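Local coordinates for probable adhesion protein (PDB 6R3Z) that binds divalent metal ions such as ferrous iron, and nickel in this crystal, and probably serves as the solute-binding component of a bacterial metal-uptake system, at residues K5-G10 and R128-L133; E29-I34 and G54-V59; R72-A75 and G81-V84; L114-S119 and R267-V272. All coordinates share one frame; numbering follows the deposited sequence.

Overall arrangement
From the N terminus, strand 8-11 opens contact 1, which closes only when the chain reaches the end of helix 116-133. Contacts 2 and 3 both fall within that span and follow one another. Contact 2 closes the short loop from strand 29-32 to strand 58-61, bridging over strand 8-11 between them. Contact 3 then folds helix 68-76 back onto the approach to strand 84-86. These three tie together one parallel sheet and its helices, with contact 2 touching both of the others. Contact 4 starts at residue 114, before contact 1 has closed, and ends in helix 260-277; the two therefore cross, sharing helix 116-133, with centres about 27 Å apart.

Contact 1. Residues K5-G10 and R128-L133; sequences KRLRIG and RELGKL. With EDO (1,2-ethanediol), chain C.
Leu7 and Ile9 lean on Leu130, and Leu7 also reaches Leu133, where strand 8-11 and the residue before it meet the last turns of helix 116-133 in the two-lobed solute-binding protein fold. Across the two segments the interaction is apolar, burying 166 Å² in all. Ile9 and Leu130 approach tip to tip: Ile9 CD1 faces the fork of the leucine, 3.7 Å from Leu130 CD2 and 4.0 Å from Leu130 CD1. With CG of Leu130 beside its own backbone N (chi1 -73°), both methyls are carried toward the strand. Leu7 comes in at a slant, its CD1 lying 4.1 Å from Leu130 CD2 and 4.4 Å from Leu133 CB, which spreads it over two successive turns. Val58 of the adjacent strand 58-61 touches Ile9, Leu130 and Leu133, and helix 14-24 adds Val24 against Ile9 and Leu130.

The polar interactions stay on the helix, on its more open side. Lys132 NZ and Glu129 OE2 form a salt bridge of 3.0 Å, the carboxylate met on its syn side, 15° out of plane. The other oxygen, Glu129 OE1, accepts a 2.9 Å bond from O2 of a 1,2-ethanediol whose O1 lies 3.6 Å from Leu133 CD2.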
loop_
_atom_site.group_PDB
_atom_site.type_symbol
_atom_site.label_atom_id
_atom_site.label_comp_id
_atom_site.label_asym_id
_atom_site.label_seq_id
_atom_site.Cartn_x
_atom_site.Cartn_y
_atom_site.Cartn_z
ATOM N N LYS A 5 16.275 -24.462 8.183
ATOM C CA LYS A 5 16.076 -24.333 9.633
ATOM C C LYS A 5 15.553 -22.933 9.936
ATOM O O LYS A 5 14.454 -22.805 10.471
ATOM C CB LYS A 5 17.374 -24.629 10.418
ATOM C CG LYS A 5 17.705 -26.120 10.619
ATOM C CD LYS A 5 18.095 -26.898 9.340
ATOM C CE LYS A 5 19.174 -26.244 8.508
ATOM N NZ LYS A 5 19.224 -26.800 7.132
ATOM N N ARG A 6 16.326 -21.887 9.576
ATOM C CA ARG A 6 15.889 -20.495 9.738
ATOM C C ARG A 6 15.080 -20.221 8.473
ATOM O O ARG A 6 15.613 -20.392 7.366
ATOM C CB ARG A 6 17.100 -19.553 9.848
ATOM C CG ARG A 6 16.764 -18.089 10.106
ATOM C CD ARG A 6 17.989 -17.256 10.464
ATOM N NE ARG A 6 17.989 -16.853 11.875
ATOM C CZ ARG A 6 18.805 -17.346 12.806
ATOM N NH1 ARG A 6 18.724 -16.923 14.060
ATOM N NH2 ARG A 6 19.715 -18.258 12.485
ATOM N N LEU A 7 13.780 -19.895 8.632
ATOM C CA LEU A 7 12.876 -19.661 7.494
ATOM C C LEU A 7 13.375 -18.595 6.526
ATOM O O LEU A 7 13.860 -17.550 6.950
ATOM C CB LEU A 7 11.485 -19.196 7.964
ATOM C CG LEU A 7 10.446 -20.185 8.476
ATOM C CD1 LEU A 7 9.140 -19.429 8.759
ATOM C CD2 LEU A 7 10.126 -21.258 7.455
ATOM N N ARG A 8 13.193 -18.831 5.226
ATOM C CA ARG A 8 13.498 -17.840 4.197
ATOM C C ARG A 8 12.134 -17.465 3.618
ATOM O O ARG A 8 11.470 -18.300 2.996
ATOM C CB ARG A 8 14.461 -18.419 3.135
ATOM C CG ARG A 8 15.901 -18.442 3.661
ATOM C CD ARG A 8 16.966 -18.946 2.682
ATOM N NE ARG A 8 16.913 -18.297 1.364
ATOM C CZ ARG A 8 17.463 -17.121 1.067
ATOM N NH1 ARG A 8 17.374 -16.633 -0.164
ATOM N NH2 ARG A 8 18.105 -16.426 1.997
ATOM N N ILE A 9 11.691 -16.239 3.900
ATOM C CA ILE A 9 10.361 -15.711 3.544
ATOM C C ILE A 9 10.415 -14.688 2.405
ATOM O O ILE A 9 10.990 -13.607 2.558
ATOM C CB ILE A 9 9.727 -15.047 4.800
ATOM C CG1 ILE A 9 9.761 -15.968 6.027
ATOM C CG2 ILE A 9 8.294 -14.527 4.504
ATOM C CD1 ILE A 9 9.670 -15.139 7.367
ATOM N N GLY A 10 9.718 -14.983 1.325
ATOM C CA GLY A 10 9.631 -14.056 0.213
ATOM C C GLY A 10 8.525 -13.046 0.420
ATOM O O GLY A 10 7.496 -13.357 1.025
ATOM N N ARG A 128 0.481 -15.329 12.509
ATOM C CA ARG A 128 -0.185 -16.588 12.837
ATOM C C ARG A 128 0.288 -17.686 11.868
ATOM O O ARG A 128 0.628 -18.787 12.308
ATOM C CB ARG A 128 -1.711 -16.423 12.732
ATOM C CG ARG A 128 -2.478 -17.737 12.978
ATOM C CD ARG A 128 -3.969 -17.523 13.044
ATOM N NE ARG A 128 -4.333 -16.769 14.247
ATOM C CZ ARG A 128 -5.569 -16.665 14.725
ATOM N NH1 ARG A 128 -6.577 -17.286 14.123
ATOM N NH2 ARG A 128 -5.804 -15.953 15.821
ATOM N N GLU A 129 0.307 -17.371 10.566
ATOM C CA GLU A 129 0.692 -18.330 9.528
ATOM C C GLU A 129 2.181 -18.695 9.580
ATOM O O GLU A 129 2.519 -19.870 9.427
ATOM C CB GLU A 129 0.256 -17.851 8.136
ATOM C CG GLU A 129 -1.255 -17.863 7.940
ATOM C CD GLU A 129 -1.915 -19.186 8.307
ATOM O OE1 GLU A 129 -1.531 -20.229 7.732
ATOM O OE2 GLU A 129 -2.790 -19.183 9.201
ATOM N N LEU A 130 3.061 -17.702 9.834
ATOM C CA LEU A 130 4.490 -17.965 9.969
ATOM C C LEU A 130 4.729 -18.860 11.197
ATOM O O LEU A 130 5.551 -19.771 11.137
ATOM C CB LEU A 130 5.306 -16.675 10.084
ATOM C CG LEU A 130 5.447 -15.873 8.801
ATOM C CD1 LEU A 130 6.101 -14.526 9.084
ATOM C CD2 LEU A 130 6.261 -16.657 7.730
ATOM N N GLY A 131 3.977 -18.608 12.272
ATOM C CA GLY A 131 4.042 -19.402 13.494
ATOM C C GLY A 131 3.712 -20.867 13.275
ATOM O O GLY A 131 4.322 -21.743 13.905
ATOM N N LYS A 132 2.737 -21.151 12.385
ATOM C CA LYS A 132 2.347 -22.527 12.051
ATOM C C LYS A 132 3.464 -23.247 11.267
ATOM O O LYS A 132 3.686 -24.445 11.460
ATOM C CB LYS A 132 1.034 -22.562 11.270
ATOM C CG LYS A 132 -0.191 -22.167 12.082
ATOM C CD LYS A 132 -1.397 -22.071 11.167
ATOM C CE LYS A 132 -2.642 -21.619 11.883
ATOM N NZ LYS A 132 -3.759 -21.393 10.926
ATOM N N LEU A 133 4.192 -22.498 10.426
ATOM C CA LEU A 133 5.309 -23.022 9.640
ATOM C C LEU A 133 6.562 -23.198 10.483
ATOM O O LEU A 133 7.388 -24.052 10.165
ATOM C CB LEU A 133 5.611 -22.093 8.444
ATOM C CG LEU A 133 4.489 -21.942 7.396
ATOM C CD1 LEU A 133 4.792 -20.803 6.460
ATOM C CD2 LEU A 133 4.312 -23.225 6.562
HETATM C C1 EDO C . 0.630 -21.628 3.918
HETATM O O1 EDO C . 1.502 -21.616 5.037
HETATM C C2 EDO C . -0.815 -21.249 4.346
HETATM O O2 EDO C . -0.838 -19.966 4.970
#

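Contact 2. Residues E29-I34 and G54-V59; sequences EVVPLI and GTLDVV
Leu56 meets Val31 and Leu33 because its CG stands anti to its carbonyl carbon (chi1 -50°) and its chain then runs extended, holding the two methyls out toward the neighbouring segment. Leu33 answers with a chi1 of -105°, well off a staggered position, which places its fork between Leu56 and Val59. The three pairs that result all meet at a slant. Leu56 CD2 is set against the branch point of the valine, 3.7 Å from Val31 CB and 3.8 Å from Val31 CG2. The other methyl, Leu56 CD1, touches Leu33 CD1 at 3.8 Å. Val59 presents CG1 alone, at 4.1 Å from Leu33 CD2 and 4.2 Å from Leu33 CD1, so that both methyls of Leu33 are in use. Together these apolar contacts bury 168 Å².

Leu33, just past strand 29-32, and Leu56, just ahead of strand 58-61, meet across strand 8-11 together with Val31 and Val59. The evidence is direct, since Leu33 CD1 lies only 3.7 Å from Gly10 CA, where no side chain intervenes. Helix 68-76 covers this face, with Ala70 and Met73 on Leu33 and Ile74 on Val59, whereas Val30, pointing the other way, packs on helix 14-24.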
loop_
_atom_site.group_PDB
_atom_site.type_symbol
_atom_site.label_atom_id
_atom_site.label_comp_id
_atom_site.label_asym_id
_atom_site.label_seq_id
_atom_site.Cartn_x
_atom_site.Cartn_y
_atom_site.Cartn_z
ATOM N N GLU A 29 14.808 -14.912 7.697
ATOM C CA GLU A 29 15.339 -14.035 6.648
ATOM C C GLU A 29 14.159 -13.536 5.773
ATOM O O GLU A 29 13.264 -14.325 5.416
ATOM C CB GLU A 29 16.354 -14.776 5.756
ATOM C CG GLU A 29 17.667 -15.151 6.426
ATOM C CD GLU A 29 18.627 -15.756 5.420
ATOM O OE1 GLU A 29 18.517 -16.975 5.159
ATOM O OE2 GLU A 29 19.454 -15.006 4.855
ATOM N N VAL A 30 14.162 -12.240 5.420
ATOM C CA VAL A 30 13.095 -11.645 4.594
ATOM C C VAL A 30 13.716 -11.355 3.231
ATOM O O VAL A 30 14.697 -10.609 3.149
ATOM C CB VAL A 30 12.493 -10.366 5.241
ATOM C CG1 VAL A 30 11.262 -9.887 4.462
ATOM C CG2 VAL A 30 12.151 -10.592 6.717
ATOM N N VAL A 31 13.157 -11.961 2.164
ATOM C CA VAL A 31 13.740 -11.891 0.826
ATOM C C VAL A 31 12.796 -11.233 -0.177
ATOM O O VAL A 31 11.809 -11.856 -0.554
ATOM C CB VAL A 31 14.219 -13.298 0.325
ATOM C CG1 VAL A 31 14.981 -13.192 -0.998
ATOM C CG2 VAL A 31 15.050 -14.041 1.376
ATOM N N PRO A 32 13.101 -10.018 -0.692
ATOM C CA PRO A 32 12.230 -9.418 -1.719
ATOM C C PRO A 32 12.308 -10.224 -3.013
ATOM O O PRO A 32 13.397 -10.676 -3.402
ATOM C CB PRO A 32 12.818 -8.016 -1.919
ATOM C CG PRO A 32 13.670 -7.781 -0.697
ATOM C CD PRO A 32 14.231 -9.128 -0.385
ATOM N N LEU A 33 11.144 -10.446 -3.639
ATOM C CA LEU A 33 11.067 -11.203 -4.887
ATOM C C LEU A 33 11.583 -10.393 -6.051
ATOM O O LEU A 33 12.055 -10.966 -7.044
ATOM C CB LEU A 33 9.640 -11.664 -5.157
ATOM C CG LEU A 33 9.361 -13.152 -4.896
ATOM C CD1 LEU A 33 9.510 -13.496 -3.401
ATOM C CD2 LEU A 33 7.944 -13.516 -5.347
ATOM N N ILE A 34 11.436 -9.069 -5.966
ATOM C CA ILE A 34 11.881 -8.173 -7.046
ATOM C C ILE A 34 12.827 -7.094 -6.482
ATOM O O ILE A 34 12.666 -6.704 -5.318
ATOM C CB ILE A 34 10.699 -7.607 -7.899
ATOM C CG1 ILE A 34 9.919 -6.473 -7.195
ATOM C CG2 ILE A 34 9.756 -8.734 -8.349
ATOM C CD1 ILE A 34 8.767 -5.801 -8.069
ATOM N N GLY A 54 13.354 -20.596 -5.647
ATOM C CA GLY A 54 13.875 -21.924 -5.326
ATOM C C GLY A 54 14.622 -22.034 -4.004
ATOM O O GLY A 54 14.761 -23.138 -3.481
ATOM N N THR A 55 15.076 -20.890 -3.426
ATOM C CA THR A 55 15.807 -20.860 -2.151
ATOM C C THR A 55 14.889 -20.487 -0.950
ATOM O O THR A 55 15.361 -20.423 0.192
ATOM C CB THR A 55 17.044 -19.924 -2.246
ATOM O OG1 THR A 55 16.624 -18.555 -2.199
ATOM C CG2 THR A 55 17.902 -20.175 -3.504
ATOM N N LEU A 56 13.595 -20.249 -1.210
ATOM C CA LEU A 56 12.624 -19.831 -0.187
ATOM C C LEU A 56 11.810 -20.965 0.409
ATOM O O LEU A 56 11.689 -22.025 -0.203
ATOM C CB LEU A 56 11.672 -18.746 -0.747
ATOM C CG LEU A 56 12.293 -17.545 -1.463
ATOM C CD1 LEU A 56 11.222 -16.624 -1.996
ATOM C CD2 LEU A 56 13.221 -16.789 -0.561
ATOM N N ASP A 57 11.231 -20.723 1.608
ATOM C CA ASP A 57 10.375 -21.676 2.307
ATOM C C ASP A 57 8.903 -21.309 2.215
ATOM O O ASP A 57 8.046 -22.162 2.450
ATOM C CB ASP A 57 10.766 -21.760 3.791
ATOM C CG ASP A 57 12.191 -22.212 3.948
ATOM O OD1 ASP A 57 12.517 -23.332 3.477
ATOM O OD2 ASP A 57 12.995 -21.433 4.478
ATOM N N VAL A 58 8.614 -20.020 1.984
ATOM C CA VAL A 58 7.258 -19.466 1.944
ATOM C C VAL A 58 7.272 -18.108 1.267
ATOM O O VAL A 58 8.275 -17.383 1.367
ATOM C CB VAL A 58 6.608 -19.395 3.372
ATOM C CG1 VAL A 58 7.421 -18.514 4.337
ATOM C CG2 VAL A 58 5.141 -18.941 3.322
ATOM N N VAL A 59 6.162 -17.755 0.588
ATOM C CA VAL A 59 6.014 -16.424 -0.005
ATOM C C VAL A 59 4.754 -15.771 0.588
ATOM O O VAL A 59 3.683 -16.369 0.551
ATOM C CB VAL A 59 5.959 -16.416 -1.571
ATOM C CG1 VAL A 59 5.814 -14.992 -2.109
ATOM C CG2 VAL A 59 7.189 -17.093 -2.192
#

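Contact 3. Residues R72-A75 and G81-V84; sequences RMIA and GIPV
Ile74 packs against Ile82 and Val84 within a right-handed beta-alpha-beta crossover, in which strand 58-61 leads through helix 68-76 to its parallel neighbour 84-86. Here the helix is laid back on the segment that delivers the chain to the second strand. Each branch of Ile74 has its own closest partner.

The short branch comes nearest to Ile82. A chi1 of -70° sets CG1 of Ile74 beside the backbone N and so leaves CG2 anti to it, 3.7 Å from Ile82 CG2, a methyl-to-methyl contact between side chains that cross at about a right angle. Ile82 has the opposite choice of branch: chi1 of -164° puts CG1 anti to N and leaves CG2 in the crowded position between N and the carbonyl carbon, from where it faces the helix.

The long branch of Ile74 runs on to Val84, at a more slanting angle. Ile74 CD1 ends 3.9 Å from Val84 CG2, yet is still 4.4 Å from Ile82 CG2, whereas Ile74 CG2 is 5.2 Å from Val84 CG2 and does not reach it. Most of the 119 Å² buried comes from Ile74, Ile82 and Val84. The closest CA atoms, those of Ile74 and Ile82, are 7.6 Å apart, a gap spanned by side chains.

Val59 touches both isoleucines and extends the cluster to the sheet, while Ile53 of helix 47-53 also packs on Ile74. Between the two contact residues of 81-84, Pro83 bonds to strand 58-61 through its backbone, its carbonyl O accepting from Val59 N.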
loop_
_atom_site.group_PDB
_atom_site.type_symbol
_atom_site.label_atom_id
_atom_site.label_comp_id
_atom_site.label_asym_id
_atom_site.label_seq_id
_atom_site.Cartn_x
_atom_site.Cartn_y
_atom_site.Cartn_z
ATOM N N ARG A 72 2.740 -15.705 -10.982
ATOM C CA ARG A 72 3.307 -16.150 -12.258
ATOM C C ARG A 72 4.766 -16.591 -12.049
ATOM O O ARG A 72 5.173 -17.643 -12.555
ATOM C CB ARG A 72 3.201 -15.046 -13.329
ATOM C CG ARG A 72 1.766 -14.756 -13.775
ATOM C CD ARG A 72 1.714 -13.789 -14.956
ATOM N NE ARG A 72 1.788 -12.382 -14.538
ATOM C CZ ARG A 72 0.737 -11.625 -14.225
ATOM N NH1 ARG A 72 0.909 -10.361 -13.860
ATOM N NH2 ARG A 72 -0.493 -12.129 -14.264
ATOM N N MET A 73 5.529 -15.818 -11.247
ATOM C CA MET A 73 6.921 -16.141 -10.922
ATOM C C MET A 73 7.001 -17.491 -10.207
ATOM O O MET A 73 7.865 -18.299 -10.550
ATOM C CB MET A 73 7.557 -15.046 -10.046
ATOM C CG MET A 73 7.806 -13.733 -10.759
ATOM S SD MET A 73 8.266 -12.450 -9.556
ATOM C CE MET A 73 9.917 -13.009 -9.058
ATOM N N ILE A 74 6.099 -17.736 -9.208
ATOM C CA ILE A 74 6.057 -19.001 -8.451
ATOM C C ILE A 74 5.759 -20.186 -9.401
ATOM O O ILE A 74 6.414 -21.235 -9.310
ATOM C CB ILE A 74 5.042 -18.905 -7.276
ATOM C CG1 ILE A 74 5.593 -17.938 -6.190
ATOM C CG2 ILE A 74 4.717 -20.302 -6.678
ATOM C CD1 ILE A 74 4.553 -17.431 -5.168
ATOM N N ALA A 75 4.786 -19.996 -10.316
ATOM C CA ALA A 75 4.378 -21.020 -11.288
ATOM C C ALA A 75 5.530 -21.433 -12.221
ATOM O O ALA A 75 5.611 -22.604 -12.618
ATOM C CB ALA A 75 3.191 -20.508 -12.102
ATOM N N GLY A 81 4.856 -25.364 -5.887
ATOM C CA GLY A 81 4.010 -25.743 -4.760
ATOM C C GLY A 81 4.446 -25.135 -3.439
ATOM O O GLY A 81 3.999 -25.580 -2.376
ATOM N N ILE A 82 5.316 -24.104 -3.491
ATOM C CA ILE A 82 5.818 -23.417 -2.301
ATOM C C ILE A 82 4.640 -22.886 -1.441
ATOM O O ILE A 82 3.685 -22.336 -1.999
ATOM C CB ILE A 82 6.836 -22.273 -2.682
ATOM C CG1 ILE A 82 7.671 -21.814 -1.459
ATOM C CG2 ILE A 82 6.146 -21.070 -3.367
ATOM C CD1 ILE A 82 8.814 -20.867 -1.779
ATOM N N PRO A 83 4.685 -23.022 -0.092
ATOM C CA PRO A 83 3.610 -22.439 0.726
ATOM C C PRO A 83 3.451 -20.929 0.472
ATOM O O PRO A 83 4.427 -20.199 0.259
ATOM C CB PRO A 83 4.064 -22.725 2.163
ATOM C CG PRO A 83 4.944 -23.943 2.041
ATOM C CD PRO A 83 5.693 -23.699 0.754
ATOM N N VAL A 84 2.198 -20.478 0.452
ATOM C CA VAL A 84 1.880 -19.088 0.195
ATOM C C VAL A 84 0.979 -18.573 1.310
ATOM O O VAL A 84 -0.007 -19.231 1.683
ATOM C CB VAL A 84 1.250 -18.947 -1.217
ATOM C CG1 VAL A 84 0.314 -17.753 -1.316
ATOM C CG2 VAL A 84 2.326 -18.914 -2.309
#

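Contact 4. Residues L114-S119 and R267-V272. With EDO (1,2-ethanediol), chain H.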
loop_
_atom_site.group_PDB
_atom_site.type_symbol
_atom_site.label_atom_id
_atom_site.label_comp_id
_atom_site.label_asym_id
_atom_site.label_seq_id
_atom_site.Cartn_x
_atom_site.Cartn_y
_atom_site.Cartn_z
ATOM N N LEU A 114 -2.399 0.301 2.424
ATOM C CA LEU A 114 -2.421 1.732 2.731
ATOM C C LEU A 114 -3.588 2.068 3.667
ATOM O O LEU A 114 -4.397 2.933 3.387
ATOM C CB LEU A 114 -2.369 2.615 1.472
ATOM C CG LEU A 114 -1.133 2.404 0.577
ATOM C CD1 LEU A 114 -1.306 3.062 -0.775
ATOM C CD2 LEU A 114 0.141 2.868 1.251
ATOM N N SER A 115 -3.697 1.313 4.748
ATOM C CA SER A 115 -4.713 1.459 5.789
ATOM C C SER A 115 -4.060 0.959 7.054
ATOM O O SER A 115 -3.440 -0.110 7.032
ATOM C CB SER A 115 -5.928 0.588 5.496
ATOM O OG SER A 115 -6.708 0.351 6.665
ATOM N N ILE A 116 -4.215 1.700 8.157
ATOM C CA ILE A 116 -3.636 1.268 9.427
ATOM C C ILE A 116 -4.384 0.023 9.927
ATOM O O ILE A 116 -3.740 -0.954 10.323
ATOM C CB ILE A 116 -3.622 2.432 10.462
ATOM C CG1 ILE A 116 -2.647 3.583 10.028
ATOM C CG2 ILE A 116 -3.293 1.915 11.895
ATOM C CD1 ILE A 116 -1.154 3.216 9.918
ATOM N N SER A 117 -5.742 0.071 9.941
ATOM C CA SER A 117 -6.554 -1.062 10.415
ATOM C C SER A 117 -6.336 -2.332 9.572
ATOM O O SER A 117 -6.145 -3.403 10.145
ATOM C CB SER A 117 -8.037 -0.693 10.468
ATOM O OG SER A 117 -8.501 -0.311 9.186
ATOM N N ALA A 118 -6.305 -2.211 8.219
ATOM C CA ALA A 118 -6.077 -3.385 7.368
ATOM C C ALA A 118 -4.608 -3.896 7.533
ATOM O O ALA A 118 -4.397 -5.100 7.484
ATOM C CB ALA A 118 -6.378 -3.079 5.900
ATOM N N SER A 119 -3.623 -2.994 7.736
ATOM C CA SER A 119 -2.215 -3.395 7.961
ATOM C C SER A 119 -2.115 -4.235 9.242
ATOM O O SER A 119 -1.453 -5.269 9.240
ATOM C CB SER A 119 -1.300 -2.180 8.085
ATOM O OG SER A 119 -1.075 -1.628 6.800
ATOM N N ARG A 267 3.846 10.154 7.299
ATOM C CA ARG A 267 3.845 11.282 6.366
ATOM C C ARG A 267 2.543 11.358 5.553
ATOM O O ARG A 267 2.020 12.463 5.358
ATOM C CB ARG A 267 5.100 11.284 5.484
ATOM C CG ARG A 267 6.340 11.631 6.332
ATOM C CD ARG A 267 7.430 12.290 5.509
ATOM N NE ARG A 267 8.103 11.336 4.632
ATOM C CZ ARG A 267 9.188 10.646 4.971
ATOM N NH1 ARG A 267 9.719 10.780 6.182
ATOM N NH2 ARG A 267 9.747 9.813 4.105
ATOM N N ASN A 268 1.986 10.192 5.159
ATOM C CA ASN A 268 0.717 10.111 4.418
ATOM C C ASN A 268 -0.422 10.690 5.276
ATOM O O ASN A 268 -1.138 11.590 4.841
ATOM C CB ASN A 268 0.408 8.669 4.042
ATOM C CG ASN A 268 1.090 8.263 2.752
ATOM O OD1 ASN A 268 1.676 9.097 2.048
ATOM N ND2 ASN A 268 1.021 6.980 2.423
ATOM N N LEU A 269 -0.555 10.193 6.504
ATOM C CA LEU A 269 -1.578 10.689 7.427
ATOM C C LEU A 269 -1.424 12.189 7.738
ATOM O O LEU A 269 -2.429 12.899 7.817
ATOM C CB LEU A 269 -1.606 9.833 8.704
ATOM C CG LEU A 269 -2.096 8.371 8.531
ATOM C CD1 LEU A 269 -2.034 7.608 9.848
ATOM C CD2 LEU A 269 -3.523 8.303 8.000
ATOM N N ASP A 270 -0.179 12.676 7.887
ATOM C CA ASP A 270 0.081 14.096 8.171
ATOM C C ASP A 270 -0.370 14.968 6.994
ATOM O O ASP A 270 -0.916 16.041 7.212
ATOM C CB ASP A 270 1.563 14.349 8.462
ATOM C CG ASP A 270 2.037 13.831 9.802
ATOM O OD1 ASP A 270 1.175 13.597 10.692
ATOM O OD2 ASP A 270 3.265 13.654 9.964
ATOM N N THR A 271 -0.132 14.495 5.741
ATOM C CA THR A 271 -0.518 15.234 4.535
ATOM C C THR A 271 -2.051 15.305 4.425
ATOM O O THR A 271 -2.585 16.382 4.153
ATOM C CB THR A 271 0.176 14.632 3.301
ATOM O OG1 THR A 271 1.601 14.822 3.447
ATOM C CG2 THR A 271 -0.313 15.264 1.986
ATOM N N VAL A 272 -2.754 14.186 4.705
ATOM C CA VAL A 272 -4.223 14.183 4.686
ATOM C C VAL A 272 -4.740 15.168 5.750
ATOM O O VAL A 272 -5.631 15.966 5.448
ATOM C CB VAL A 272 -4.826 12.764 4.849
ATOM C CG1 VAL A 272 -6.358 12.822 4.902
ATOM C CG2 VAL A 272 -4.365 11.851 3.703
HETATM C C1 EDO H . 3.832 13.900 13.739
HETATM O O1 EDO H . 3.474 14.839 12.736
HETATM C C2 EDO H . 2.561 13.164 14.193
HETATM O O2 EDO H . 1.918 12.589 13.069
#
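Ile116 and Leu269 supply the packed, buried part of the contact where two helices of the solute-binding protein fold meet, the first turn of helix 116-133 and the middle of the C-terminal helix 260-277. Ile116 CG1 is 4.1 Å from Leu269 CD1, the side chains meeting at an angle. Chi1 of -67° sets CG1 of Ile116 beside the backbone N, and the bend at chi2 (-63°) keeps the terminal methyl slightly farther from Leu269 CD1 than the CG1 methylene. Leu155 of helix 138-160 packs on both residues and closes the group in, although only 92 Å² is buried between the segments themselves. Nearby, Leu114 CD2 approaches Asn268 ND2 at 4.4 Å, an amide nitrogen that is hydrogen-bonded to Ser249 O. The side chain of Leu114 is also about 7 Å from that of the bound nickel ion and close to the ligands His111 and His250, which puts this packing just behind the metal site.

Ser115 holds the start of the helix that carries Ile116. It is the N-cap, its OG accepting from Ala118 N at 3.0 Å in an almost straight bond (171°). Ser115 O is gripped from opposite faces of its plane, by Ser119 N at 3.0 Å and by Ser119 OG at 2.8 Å; Tyr19 OH and Tyr261 OH are further hydrogen-bond partners of Ser119 OG.

Exposed Asp270 marks the looser, solvent side. A 1,2-ethanediol spans its carboxylate there, O2 donating to Asp270 OD1 at 2.7 Å and O1 to Asp270 OD2 at 3.0 Å.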